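Long-range contacts in gala protein type 1, 3 or 4 (Legionella pneumophila subsp. pneumophila, PDB 4XA9), which folds into a curved stack of leucine-rich repeats and may bind small GTPases and stimulate their GTP hydrolysis: residues Ile93-Val98 and Thr119-Tyr124; Ala113-Ile118 and Gln137-Lys142; Val174-Ala179 and Asn196-Lys201; Leu190-Lys195 and Thr214-Ser219. All blocks are in the same frame, centred on the assembly; numbering follows the deposited sequence.

In the fold
All four contacts join consecutive turns of one leucine-rich-repeat solenoid. Interactions 1 and 4 pair neighbouring parallel strands of the same sheet, each within a beta-alpha-beta unit, and their centres lie about 19 Å apart. Interaction 2 joins the loops that lead into strands 119-121 and 142-144; its segments alternate with those of interaction 1, which it touches, the centres being about 10 Å apart. Interaction 3 links the turns beyond the strands where helix 176-184 begins, and Ile198 packs on Leu193 and Leu217 of interaction 4. Interactions 1 and 2 precede 3 and 4 along the chain, so the repeat-to-repeat joints can be followed from the middle of the solenoid toward its C-terminal end.

Interaction 1. Residues Ile93-Val98 and Thr119-Tyr124; sequences ITTLDV and TLYALY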
loop_
_atom_site.group_PDB
_atom_site.type_symbol
_atom_site.label_atom_id
_atom_site.label_comp_id
_atom_site.label_asym_id
_atom_site.label_seq_id
_atom_site.Cartn_x
_atom_site.Cartn_y
_atom_site.Cartn_z
ATOM N N ILE A 93 -15.770 12.392 -15.527
ATOM C CA ILE A 93 -14.593 11.809 -14.889
ATOM C C ILE A 93 -13.563 11.350 -15.924
ATOM O O ILE A 93 -13.879 10.597 -16.845
ATOM C CB ILE A 93 -15.003 10.647 -13.958
ATOM C CG1 ILE A 93 -15.786 11.211 -12.762
ATOM C CG2 ILE A 93 -13.785 9.870 -13.485
ATOM C CD1 ILE A 93 -16.326 10.165 -11.809
ATOM N N THR A 94 -12.338 11.850 -15.783
ATOM C CA THR A 94 -11.237 11.495 -16.676
ATOM C C THR A 94 -10.097 10.864 -15.879
ATOM O O THR A 94 -9.290 10.098 -16.416
ATOM C CB THR A 94 -10.695 12.726 -17.441
ATOM O OG1 THR A 94 -10.281 13.727 -16.506
ATOM C CG2 THR A 94 -11.758 13.308 -18.369
ATOM N N THR A 95 -10.026 11.213 -14.597
ATOM C CA THR A 95 -9.044 10.636 -13.676
ATOM C C THR A 95 -9.776 9.967 -12.529
ATOM O O THR A 95 -10.501 10.625 -11.783
ATOM C CB THR A 95 -8.079 11.702 -13.117
ATOM O OG1 THR A 95 -7.274 12.221 -14.182
ATOM C CG2 THR A 95 -7.164 11.100 -12.057
ATOM N N LEU A 96 -9.596 8.661 -12.393
ATOM C CA LEU A 96 -10.394 7.884 -11.450
ATOM C C LEU A 96 -9.549 6.951 -10.593
ATOM O O LEU A 96 -8.696 6.228 -11.108
ATOM C CB LEU A 96 -11.444 7.064 -12.206
ATOM C CG LEU A 96 -12.319 6.079 -11.424
ATOM C CD1 LEU A 96 -13.230 6.809 -10.433
ATOM C CD2 LEU A 96 -13.151 5.247 -12.395
ATOM N N ASP A 97 -9.800 6.973 -9.288
ATOM C CA ASP A 97 -9.212 6.007 -8.370
ATOM C C ASP A 97 -10.313 5.140 -7.761
ATOM O O ASP A 97 -11.120 5.621 -6.968
ATOM C CB ASP A 97 -8.414 6.723 -7.273
ATOM C CG ASP A 97 -7.622 5.765 -6.402
ATOM O OD1 ASP A 97 -7.867 4.549 -6.478
ATOM O OD2 ASP A 97 -6.756 6.228 -5.631
ATOM N N VAL A 98 -10.339 3.862 -8.133
ATOM C CA VAL A 98 -11.300 2.918 -7.566
ATOM C C VAL A 98 -10.580 1.788 -6.839
ATOM O O VAL A 98 -11.123 0.690 -6.701
ATOM C CB VAL A 98 -12.222 2.295 -8.644
ATOM C CG1 VAL A 98 -13.211 3.323 -9.170
ATOM C CG2 VAL A 98 -11.401 1.698 -9.782
ATOM N N THR A 119 -6.832 8.382 -16.890
ATOM C CA THR A 119 -6.023 7.775 -15.837
ATOM C C THR A 119 -6.867 6.922 -14.900
ATOM O O THR A 119 -7.901 7.371 -14.409
ATOM C CB THR A 119 -5.297 8.844 -15.007
ATOM O OG1 THR A 119 -4.358 9.540 -15.832
ATOM C CG2 THR A 119 -4.569 8.219 -13.836
ATOM N N LEU A 120 -6.423 5.693 -14.654
ATOM C CA LEU A 120 -7.142 4.793 -13.758
ATOM C C LEU A 120 -6.233 4.178 -12.699
ATOM O O LEU A 120 -5.248 3.499 -13.014
ATOM C CB LEU A 120 -7.830 3.677 -14.554
ATOM C CG LEU A 120 -8.567 2.617 -13.724
ATOM C CD1 LEU A 120 -9.724 3.241 -12.954
ATOM C CD2 LEU A 120 -9.058 1.467 -14.587
ATOM N N TYR A 121 -6.572 4.425 -11.440
ATOM C CA TYR A 121 -5.939 3.735 -10.322
ATOM C C TYR A 121 -6.903 2.663 -9.857
ATOM O O TYR A 121 -8.053 2.966 -9.523
ATOM C CB TYR A 121 -5.610 4.691 -9.171
ATOM C CG TYR A 121 -4.755 5.873 -9.567
ATOM C CD1 TYR A 121 -3.374 5.798 -9.526
ATOM C CD2 TYR A 121 -5.336 7.067 -9.987
ATOM C CE1 TYR A 121 -2.589 6.871 -9.888
ATOM C CE2 TYR A 121 -4.559 8.153 -10.351
ATOM C CZ TYR A 121 -3.185 8.047 -10.299
ATOM O OH TYR A 121 -2.400 9.117 -10.660
ATOM N N ALA A 122 -6.456 1.413 -9.848
ATOM C CA ALA A 122 -7.347 0.319 -9.491
ATOM C C ALA A 122 -6.591 -0.753 -8.733
ATOM O O ALA A 122 -6.765 -1.944 -8.991
ATOM C CB ALA A 122 -8.008 -0.273 -10.746
ATOM N N LEU A 123 -5.747 -0.320 -7.805
ATOM C CA LEU A 123 -4.954 -1.235 -6.992
ATOM C C LEU A 123 -5.868 -2.165 -6.212
ATOM O O LEU A 123 -6.950 -1.755 -5.779
ATOM C CB LEU A 123 -4.057 -0.465 -6.015
ATOM C CG LEU A 123 -2.878 0.365 -6.524
ATOM C CD1 LEU A 123 -3.355 1.621 -7.247
ATOM C CD2 LEU A 123 -1.979 0.749 -5.357
ATOM N N TYR A 124 -5.413 -3.402 -6.022
ATOM C CA TYR A 124 -6.112 -4.410 -5.212
ATOM C C TYR A 124 -7.621 -4.474 -5.466
ATOM O O TYR A 124 -8.413 -3.997 -4.663
ATOM C CB TYR A 124 -5.856 -4.168 -3.719
ATOM C CG TYR A 124 -6.201 -5.371 -2.868
ATOM C CD1 TYR A 124 -5.380 -6.492 -2.863
ATOM C CD2 TYR A 124 -7.353 -5.395 -2.087
ATOM C CE1 TYR A 124 -5.690 -7.606 -2.102
ATOM C CE2 TYR A 124 -7.674 -6.508 -1.318
ATOM C CZ TYR A 124 -6.837 -7.609 -1.333
ATOM O OH TYR A 124 -7.141 -8.721 -0.576
HETATM O O HOH W 1 -4.189 11.686 -14.194
#
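The side chain of Asp97 lies across that of Tyr121 at about a right angle, with its CG 3.6 Å from Tyr121 CB and its carboxylate plane turned 44° from the phenol ring. Tyr121 CG is anti to its own carbonyl carbon (chi1 -55°), and CD2 stands near Leu96 O, which meets the ring at its edge, as does Thr95 CG2. On the sheet face that carries Asp97 and Tyr121, Thr95 and Thr119 run side by side, and one water bridges their hydroxyls, 3.1 Å from Thr95 OG1 and 2.7 Å from Thr119 OG1. On the opposite face Leu96 and Leu120 point the same way, Leu96 CD2 meeting Leu120 CD1 at 4.0 Å. Val98 CG2, wedged between its own backbone N and carbonyl carbon, reaches that same Leu120 CD1 (3.9 Å) and also Ala122 CB. Four backbone bonds alternate between the strands: Thr119 N to Thr94 O, Leu96 N to Thr119 O, Tyr121 N to Leu96 O and Val98 N to Tyr121 O. This parallel ladder joins neighbouring turns of the leucine-rich-repeat solenoid. Asp97 OD1 is bonded to Ser99 OG and OD2 to a polar side chain of the other protein in the assembly; a side chain of that protein stacks on the Tyr121 ring, and Tyr121 OH is hydrogen-bonded to Lys142 NZ. Strands 71-73 and 142-144 flank the pair, while Leu111 of helix 104-113 covers Leu96, Val98 and Leu120.

Interaction 2. Residues Ala113-Ile118 and Gln137-Lys142; sequences ANAKLI and QSNLKK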
loop_
_atom_site.group_PDB
_atom_site.type_symbol
_atom_site.label_atom_id
_atom_site.label_comp_id
_atom_site.label_asym_id
_atom_site.label_seq_id
_atom_site.Cartn_x
_atom_site.Cartn_y
_atom_site.Cartn_z
ATOM N N ALA A 113 -14.106 0.209 -21.188
ATOM C CA ALA A 113 -14.926 0.595 -22.335
ATOM C C ALA A 113 -15.273 2.084 -22.315
ATOM O O ALA A 113 -15.790 2.622 -23.292
ATOM C CB ALA A 113 -16.197 -0.242 -22.380
ATOM N N ASN A 114 -14.982 2.748 -21.197
ATOM C CA ASN A 114 -15.180 4.189 -21.093
ATOM C C ASN A 114 -14.020 4.981 -21.702
ATOM O O ASN A 114 -12.951 5.097 -21.100
ATOM C CB ASN A 114 -15.383 4.584 -19.630
ATOM C CG ASN A 114 -15.602 6.075 -19.452
ATOM O OD1 ASN A 114 -15.815 6.806 -20.419
ATOM N ND2 ASN A 114 -15.579 6.529 -18.205
ATOM N N ALA A 115 -14.244 5.542 -22.889
ATOM C CA ALA A 115 -13.194 6.262 -23.608
ATOM C C ALA A 115 -12.890 7.625 -22.983
ATOM O O ALA A 115 -11.905 8.270 -23.339
ATOM C CB ALA A 115 -13.579 6.428 -25.070
ATOM N N LYS A 116 -13.733 8.061 -22.053
ATOM C CA LYS A 116 -13.520 9.330 -21.364
ATOM C C LYS A 116 -12.301 9.240 -20.437
ATOM O O LYS A 116 -11.553 10.211 -20.278
ATOM C CB LYS A 116 -14.776 9.727 -20.580
ATOM C CG LYS A 116 -14.743 11.112 -19.964
ATOM C CD LYS A 116 -14.688 12.188 -21.033
ATOM C CE LYS A 116 -14.741 13.581 -20.426
ATOM N NZ LYS A 116 -14.668 14.647 -21.466
ATOM N N LEU A 117 -12.093 8.062 -19.854
ATOM C CA LEU A 117 -11.013 7.852 -18.891
ATOM C C LEU A 117 -9.610 8.012 -19.469
ATOM O O LEU A 117 -9.257 7.388 -20.471
ATOM C CB LEU A 117 -11.122 6.466 -18.259
ATOM C CG LEU A 117 -12.104 6.306 -17.102
ATOM C CD1 LEU A 117 -11.914 4.942 -16.442
ATOM C CD2 LEU A 117 -11.954 7.444 -16.093
ATOM N N ILE A 118 -8.811 8.839 -18.807
ATOM C CA ILE A 118 -7.411 9.022 -19.166
ATOM C C ILE A 118 -6.494 8.298 -18.176
ATOM O O ILE A 118 -5.503 7.677 -18.567
ATOM C CB ILE A 118 -7.026 10.513 -19.197
ATOM C CG1 ILE A 118 -7.995 11.304 -20.075
ATOM C CG2 ILE A 118 -5.611 10.680 -19.712
ATOM C CD1 ILE A 118 -7.724 12.798 -20.078
ATOM N N GLN A 137 -7.675 -3.061 -24.384
ATOM C CA GLN A 137 -8.442 -2.455 -25.469
ATOM C C GLN A 137 -8.914 -1.038 -25.125
ATOM O O GLN A 137 -9.622 -0.403 -25.910
ATOM C CB GLN A 137 -9.648 -3.333 -25.813
ATOM C CG GLN A 137 -9.290 -4.776 -26.121
ATOM C CD GLN A 137 -8.456 -4.913 -27.381
ATOM O OE1 GLN A 137 -8.499 -4.058 -28.268
ATOM N NE2 GLN A 137 -7.683 -5.992 -27.463
ATOM N N SER A 138 -8.522 -0.545 -23.956
ATOM C CA SER A 138 -8.973 0.763 -23.497
ATOM C C SER A 138 -8.178 1.883 -24.147
ATOM O O SER A 138 -7.203 1.631 -24.852
ATOM C CB SER A 138 -8.848 0.875 -21.980
ATOM O OG SER A 138 -7.485 0.944 -21.619
ATOM N N ASN A 139 -8.591 3.122 -23.884
ATOM C CA ASN A 139 -7.867 4.297 -24.354
ATOM C C ASN A 139 -7.085 4.972 -23.226
ATOM O O ASN A 139 -6.675 6.126 -23.348
ATOM C CB ASN A 139 -8.832 5.305 -24.990
ATOM C CG ASN A 139 -9.364 4.838 -26.336
ATOM O OD1 ASN A 139 -8.659 4.177 -27.102
ATOM N ND2 ASN A 139 -10.613 5.181 -26.632
ATOM N N LEU A 140 -6.878 4.243 -22.135
ATOM C CA LEU A 140 -6.187 4.777 -20.964
ATOM C C LEU A 140 -4.741 5.146 -21.266
ATOM O O LEU A 140 -4.036 4.412 -21.958
ATOM C CB LEU A 140 -6.240 3.765 -19.814
ATOM C CG LEU A 140 -7.618 3.612 -19.163
ATOM C CD1 LEU A 140 -7.696 2.337 -18.333
ATOM C CD2 LEU A 140 -7.927 4.836 -18.302
ATOM N N LYS A 141 -4.309 6.295 -20.757
ATOM C CA LYS A 141 -2.919 6.705 -20.882
ATOM C C LYS A 141 -2.093 6.234 -19.687
ATOM O O LYS A 141 -0.898 5.968 -19.817
ATOM C CB LYS A 141 -2.818 8.224 -21.030
ATOM C CG LYS A 141 -3.415 8.739 -22.329
ATOM C CD LYS A 141 -2.986 10.168 -22.599
ATOM C CE LYS A 141 -3.432 10.623 -23.979
ATOM N NZ LYS A 141 -2.737 11.875 -24.402
ATOM N N LYS A 142 -2.740 6.122 -18.529
ATOM C CA LYS A 142 -2.071 5.664 -17.314
ATOM C C LYS A 142 -2.942 4.684 -16.536
ATOM O O LYS A 142 -4.121 4.950 -16.301
ATOM C CB LYS A 142 -1.710 6.849 -16.415
ATOM C CG LYS A 142 -1.158 6.435 -15.047
ATOM C CD LYS A 142 -0.774 7.643 -14.198
ATOM C CE LYS A 142 -0.225 7.204 -12.842
ATOM N NZ LYS A 142 0.219 8.364 -12.017
HETATM O O HOH W 2 -11.493 3.002 -23.178
HETATM O O HOH W 3 -10.392 5.043 -21.612
#
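Ile118 O is gripped by two successive amides of the facing loop, Lys141 N at 2.9 Å and Lys142 N at 3.2 Å. The first donor lies in the carbonyl plane, the second nearly in line with the C=O bond. Ahead of this joint Asn114-Leu117 makes a type I turn, while Asn114 OD1 takes the amide of Lys116 from above its carbonyl plane, closing an Asx turn. Before the joint in both segments, waters lie between the backbones: one molecule accepts from Asn139 N at 3.0 Å, and another sits 2.6 Å from Asn114 O and 2.8 Å from Leu117 O. Both segments follow a helix and lead into a strand of the leucine-rich-repeat sheet, so they occupy equivalent places in successive turns of the solenoid. The end of the buried Leu140 reaches the other loop, its CD2 3.6 Å from Leu117 CB; Leu111 of helix 104-113 and Leu120 of strand 119-121 continue this apolar layer. On the exposed side Ile118 and Lys141 run side by side, CG2 of the isoleucine resting on CG and CD of the lysine, whose chain is extended beyond CG. Nearer the start of both segments, Asn139 ND2 lies 3.6 Å from Ala115 CB.

Interaction 3. Residues Val174-Ala179 and Asn196-Lys201; sequences VSDIGA and NAITDK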
loop_
_atom_site.group_PDB
_atom_site.type_symbol
_atom_site.label_atom_id
_atom_site.label_comp_id
_atom_site.label_asym_id
_atom_site.label_seq_id
_atom_site.Cartn_x
_atom_site.Cartn_y
_atom_site.Cartn_z
ATOM N N VAL A 174 4.010 -11.080 -12.061
ATOM C CA VAL A 174 4.658 -10.982 -13.363
ATOM C C VAL A 174 6.031 -11.653 -13.346
ATOM O O VAL A 174 6.849 -11.383 -12.462
ATOM C CB VAL A 174 4.822 -9.509 -13.794
ATOM C CG1 VAL A 174 5.605 -9.415 -15.091
ATOM C CG2 VAL A 174 3.468 -8.841 -13.934
ATOM N N SER A 175 6.288 -12.528 -14.315
ATOM C CA SER A 175 7.620 -13.115 -14.456
ATOM C C SER A 175 8.346 -12.498 -15.647
ATOM O O SER A 175 7.877 -11.522 -16.221
ATOM C CB SER A 175 7.537 -14.632 -14.626
ATOM O OG SER A 175 7.010 -14.964 -15.900
ATOM N N ASP A 176 9.481 -13.089 -16.021
ATOM C CA ASP A 176 10.283 -12.599 -17.139
ATOM C C ASP A 176 9.505 -12.585 -18.443
ATOM O O ASP A 176 9.706 -11.706 -19.276
ATOM C CB ASP A 176 11.549 -13.444 -17.309
ATOM C CG ASP A 176 12.573 -13.191 -16.217
ATOM O OD1 ASP A 176 12.767 -12.014 -15.852
ATOM O OD2 ASP A 176 13.188 -14.166 -15.731
ATOM N N ILE A 177 8.618 -13.561 -18.613
ATOM C CA ILE A 177 7.785 -13.663 -19.806
ATOM C C ILE A 177 6.974 -12.392 -20.047
ATOM O O ILE A 177 6.929 -11.863 -21.161
ATOM C CB ILE A 177 6.807 -14.848 -19.704
ATOM C CG1 ILE A 177 7.565 -16.144 -19.410
ATOM C CG2 ILE A 177 5.971 -14.966 -20.971
ATOM C CD1 ILE A 177 8.591 -16.494 -20.450
ATOM N N GLY A 178 6.323 -11.914 -18.995
ATOM C CA GLY A 178 5.522 -10.708 -19.095
ATOM C C GLY A 178 6.390 -9.473 -19.203
ATOM O O GLY A 178 6.111 -8.574 -19.993
ATOM N N ALA A 179 7.452 -9.434 -18.408
ATOM C CA ALA A 179 8.322 -8.264 -18.357
ATOM C C ALA A 179 9.008 -8.028 -19.698
ATOM O O ALA A 179 9.149 -6.887 -20.137
ATOM C CB ALA A 179 9.353 -8.417 -17.249
ATOM N N ASN A 196 7.692 -8.564 -8.067
ATOM C CA ASN A 196 7.223 -9.579 -8.968
ATOM C C ASN A 196 8.275 -10.719 -8.988
ATOM O O ASN A 196 8.950 -10.894 -8.067
ATOM C CB ASN A 196 6.952 -9.014 -10.346
ATOM C CG ASN A 196 5.621 -8.286 -10.437
ATOM O OD1 ASN A 196 4.620 -8.779 -10.018
ATOM N ND2 ASN A 196 5.655 -7.099 -10.963
ATOM N N ALA A 197 8.370 -11.474 -10.060
ATOM C CA ALA A 197 9.365 -12.544 -10.153
ATOM C C ALA A 197 10.293 -12.322 -11.334
ATOM O O ALA A 197 10.610 -13.255 -12.066
ATOM C CB ALA A 197 8.689 -13.902 -10.271
ATOM N N ILE A 198 10.723 -11.084 -11.522
ATOM C CA ILE A 198 11.532 -10.730 -12.680
ATOM C C ILE A 198 13.016 -10.967 -12.404
ATOM O O ILE A 198 13.511 -10.653 -11.321
ATOM C CB ILE A 198 11.265 -9.270 -13.081
ATOM C CG1 ILE A 198 9.775 -9.103 -13.411
ATOM C CG2 ILE A 198 12.129 -8.842 -14.249
ATOM C CD1 ILE A 198 9.385 -7.704 -13.760
ATOM N N THR A 199 13.726 -11.536 -13.376
ATOM C CA THR A 199 15.141 -11.856 -13.171
ATOM C C THR A 199 16.038 -11.108 -14.146
ATOM O O THR A 199 15.578 -10.229 -14.877
ATOM C CB THR A 199 15.424 -13.368 -13.321
ATOM O OG1 THR A 199 15.327 -13.742 -14.704
ATOM C CG2 THR A 199 14.436 -14.183 -12.498
ATOM N N ASP A 200 17.319 -11.471 -14.153
ATOM C CA ASP A 200 18.287 -10.904 -15.088
ATOM C C ASP A 200 17.911 -11.156 -16.545
ATOM O O ASP A 200 18.349 -10.432 -17.432
ATOM C CB ASP A 200 19.690 -11.471 -14.829
ATOM C CG ASP A 200 20.306 -10.945 -13.551
ATOM O OD1 ASP A 200 19.827 -9.914 -13.030
ATOM O OD2 ASP A 200 21.280 -11.557 -13.072
ATOM N N LYS A 201 17.113 -12.191 -16.787
ATOM C CA LYS A 201 16.669 -12.528 -18.137
ATOM C C LYS A 201 15.925 -11.386 -18.843
ATOM O O LYS A 201 15.967 -11.278 -20.068
ATOM C CB LYS A 201 15.766 -13.763 -18.105
ATOM C CG LYS A 201 16.340 -14.979 -18.806
ATOM C CD LYS A 201 15.238 -15.824 -19.432
ATOM C CE LYS A 201 14.483 -15.037 -20.496
ATOM N NZ LYS A 201 13.406 -15.835 -21.152
#
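One face of the Asn196 carboxamide is covered by Val174, whose CB stands almost directly over Asn196 CG at 3.7 Å. From that same face Val174 N donates to Asn196 OD1 in a nearly straight bond of 3.1 Å, the donor lying 67° above the carbonyl plane; OD1 also accepts from Cys172 N, and ND2 donates to Ala169 O. Bonding to the backbone of the preceding turn in this way is consistent with one rung of the asparagine ladder of leucine-rich repeats. Ala197 N returns a bond to Val174 O at 2.8 Å. The second flat group is the Asp176 carboxylate; the Asp176 and Thr199 side chains cross at about a right angle. OD1 takes Thr199 N on its syn side at 2.7 Å, 22° out of plane, and has a further partner in Ser202 OG. OD2 faces Thr199 OG1 at a separation too short to be trusted in detail, with Lys201 CB alongside it. Thr199 OG1 sits between its own backbone N and carbonyl carbon (chi1 72°) and accepts from Lys201 N at 3.2 Å, closing an ST turn. Ile198 supplies the apolar part: its CG2 lies by Asp176 OD1, and its CD1 touches Ala179 CB at 3.6 Å. Ser175 is the N-cap of helix 176-184, its OG weakly capping Ile177 N and bonded to Asp152. Helix 151-159 packs on Val174 and Ile177, and Asn220 OD1 accepts from Ile198 N; segment 196-201 itself runs between strand 190-192 and helix 203-207.

Interaction 4. Residues Leu190-Lys195 and Thr214-Ser219; sequences LLILGK and TLHLGS
Leu190 and Thr214 lie side by side on one face of the sheet, Leu190 CG resting 3.7 Å from both Thr214 CB and CG2. Next along that face Ile192 runs beside His216: its CG1 meets His216 CB at 3.8 Å, and its CD1 comes close to ND1. The other face carries Leu191 and Leu215. Leu215 CG is anti to its backbone N (chi1 177°), and CD1 beyond it lies near Leu191 O and 4.2 Å from Leu191 CB; past the strands, Leu217 CD2 packs on Leu193 CB at 3.8 Å. These side chains are kept in step by the backbone bonds of a parallel pair of strands, Leu191 N to Thr214 O, His216 N to Leu191 O and Leu193 N to His216 O, the first with its donor 37° above the carbonyl plane. Pairing goes on past the strands, where Lys195 N donates to Gly218 O at 2.9 Å. The same oxygen receives a CA-H contact from Gly194, 3.2 Å from CA to O, a close approach between two facing glycines. In the next shell Asn220 ND2 bonds both Leu193 O and Leu217 O, consistent with a rung of the asparagine ladder, tying the two turns together, and Ser170 OG is bonded to Gly194 N. His216 is held at both ring nitrogens, NE2 by Asp238 and ND1 by the backbone of the other protein in the assembly. Strands 166-168 and 238-240 flank the pair in the sheet, and Phe206 of helix 203-207 covers Leu191, Leu215 and Leu217 from the convex side of the solenoid.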
loop_
_atom_site.group_PDB
_atom_site.type_symbol
_atom_site.label_atom_id
_atom_site.label_comp_id
_atom_site.label_asym_id
_atom_site.label_seq_id
_atom_site.Cartn_x
_atom_site.Cartn_y
_atom_site.Cartn_z
ATOM N N LEU A 190 6.980 5.292 -18.575
ATOM C CA LEU A 190 7.134 4.976 -17.164
ATOM C C LEU A 190 6.574 3.582 -16.922
ATOM O O LEU A 190 5.435 3.291 -17.272
ATOM C CB LEU A 190 6.428 6.024 -16.290
ATOM C CG LEU A 190 6.641 6.006 -14.772
ATOM C CD1 LEU A 190 6.460 7.392 -14.171
ATOM C CD2 LEU A 190 5.674 5.055 -14.126
ATOM N N LEU A 191 7.387 2.715 -16.339
ATOM C CA LEU A 191 6.955 1.356 -16.045
ATOM C C LEU A 191 7.448 0.948 -14.664
ATOM O O LEU A 191 8.631 1.065 -14.347
ATOM C CB LEU A 191 7.461 0.387 -17.121
ATOM C CG LEU A 191 7.163 -1.113 -17.001
ATOM C CD1 LEU A 191 5.663 -1.389 -16.977
ATOM C CD2 LEU A 191 7.831 -1.859 -18.152
ATOM N N ILE A 192 6.524 0.492 -13.831
ATOM C CA ILE A 192 6.869 0.058 -12.488
ATOM C C ILE A 192 6.416 -1.379 -12.303
ATOM O O ILE A 192 5.225 -1.681 -12.432
ATOM C CB ILE A 192 6.232 0.967 -11.424
ATOM C CG1 ILE A 192 6.779 2.395 -11.568
ATOM C CG2 ILE A 192 6.479 0.409 -10.019
ATOM C CD1 ILE A 192 6.264 3.385 -10.513
ATOM N N LEU A 193 7.375 -2.256 -12.017
ATOM C CA LEU A 193 7.123 -3.685 -11.876
ATOM C C LEU A 193 7.819 -4.252 -10.649
ATOM O O LEU A 193 8.522 -5.263 -10.734
ATOM C CB LEU A 193 7.587 -4.447 -13.124
ATOM C CG LEU A 193 6.785 -4.224 -14.411
ATOM C CD1 LEU A 193 7.505 -4.825 -15.611
ATOM C CD2 LEU A 193 5.384 -4.816 -14.276
ATOM N N GLY A 194 7.631 -3.624 -9.519
ATOM C CA GLY A 194 8.198 -4.060 -8.287
ATOM C C GLY A 194 7.518 -5.280 -7.691
ATOM O O GLY A 194 6.407 -5.562 -7.993
ATOM N N LYS A 195 8.301 -5.961 -6.881
ATOM C CA LYS A 195 7.665 -7.088 -6.080
ATOM C C LYS A 195 7.071 -8.216 -6.963
ATOM O O LYS A 195 5.946 -8.676 -6.738
ATOM C CB LYS A 195 6.711 -6.607 -5.080
ATOM C CG LYS A 195 6.513 -7.412 -3.838
ATOM C CD LYS A 195 7.655 -7.303 -2.892
ATOM C CE LYS A 195 7.323 -7.963 -1.586
ATOM N NZ LYS A 195 7.051 -6.916 -0.577
ATOM N N THR A 214 11.519 6.152 -17.109
ATOM C CA THR A 214 11.417 5.665 -15.739
ATOM C C THR A 214 11.177 4.157 -15.730
ATOM O O THR A 214 10.287 3.660 -16.427
ATOM C CB THR A 214 10.279 6.358 -14.962
ATOM O OG1 THR A 214 10.544 7.763 -14.867
ATOM C CG2 THR A 214 10.162 5.774 -13.555
ATOM N N LEU A 215 11.971 3.432 -14.948
ATOM C CA LEU A 215 11.796 1.989 -14.801
ATOM C C LEU A 215 12.074 1.558 -13.362
ATOM O O LEU A 215 13.196 1.683 -12.880
ATOM C CB LEU A 215 12.714 1.233 -15.775
ATOM C CG LEU A 215 12.730 -0.303 -15.729
ATOM C CD1 LEU A 215 11.351 -0.879 -15.991
ATOM C CD2 LEU A 215 13.744 -0.878 -16.734
ATOM N N HIS A 216 11.043 1.070 -12.677
ATOM C CA HIS A 216 11.184 0.576 -11.310
ATOM C C HIS A 216 11.039 -0.937 -11.278
ATOM O O HIS A 216 9.989 -1.478 -11.639
ATOM C CB HIS A 216 10.143 1.213 -10.381
ATOM C CG HIS A 216 10.358 2.675 -10.134
ATOM N ND1 HIS A 216 9.667 3.372 -9.165
ATOM C CD2 HIS A 216 11.179 3.572 -10.729
ATOM C CE1 HIS A 216 10.055 4.636 -9.171
ATOM N NE2 HIS A 216 10.974 4.783 -10.111
ATOM N N LEU A 217 12.094 -1.615 -10.841
ATOM C CA LEU A 217 12.105 -3.071 -10.774
ATOM C C LEU A 217 12.526 -3.560 -9.394
ATOM O O LEU A 217 13.169 -4.605 -9.262
ATOM C CB LEU A 217 13.047 -3.650 -11.839
ATOM C CG LEU A 217 12.583 -3.523 -13.293
ATOM C CD1 LEU A 217 13.699 -3.909 -14.262
ATOM C CD2 LEU A 217 11.359 -4.394 -13.520
ATOM N N GLY A 218 12.169 -2.798 -8.367
ATOM C CA GLY A 218 12.540 -3.146 -7.007
ATOM C C GLY A 218 12.001 -4.490 -6.540
ATOM O O GLY A 218 10.986 -4.972 -7.046
ATOM N N SER A 219 12.702 -5.097 -5.588
ATOM C CA SER A 219 12.255 -6.325 -4.940
ATOM C C SER A 219 11.859 -7.413 -5.925
ATOM O O SER A 219 10.792 -8.017 -5.801
ATOM C CB SER A 219 11.083 -6.031 -4.003
ATOM O OG SER A 219 11.493 -5.172 -2.957
#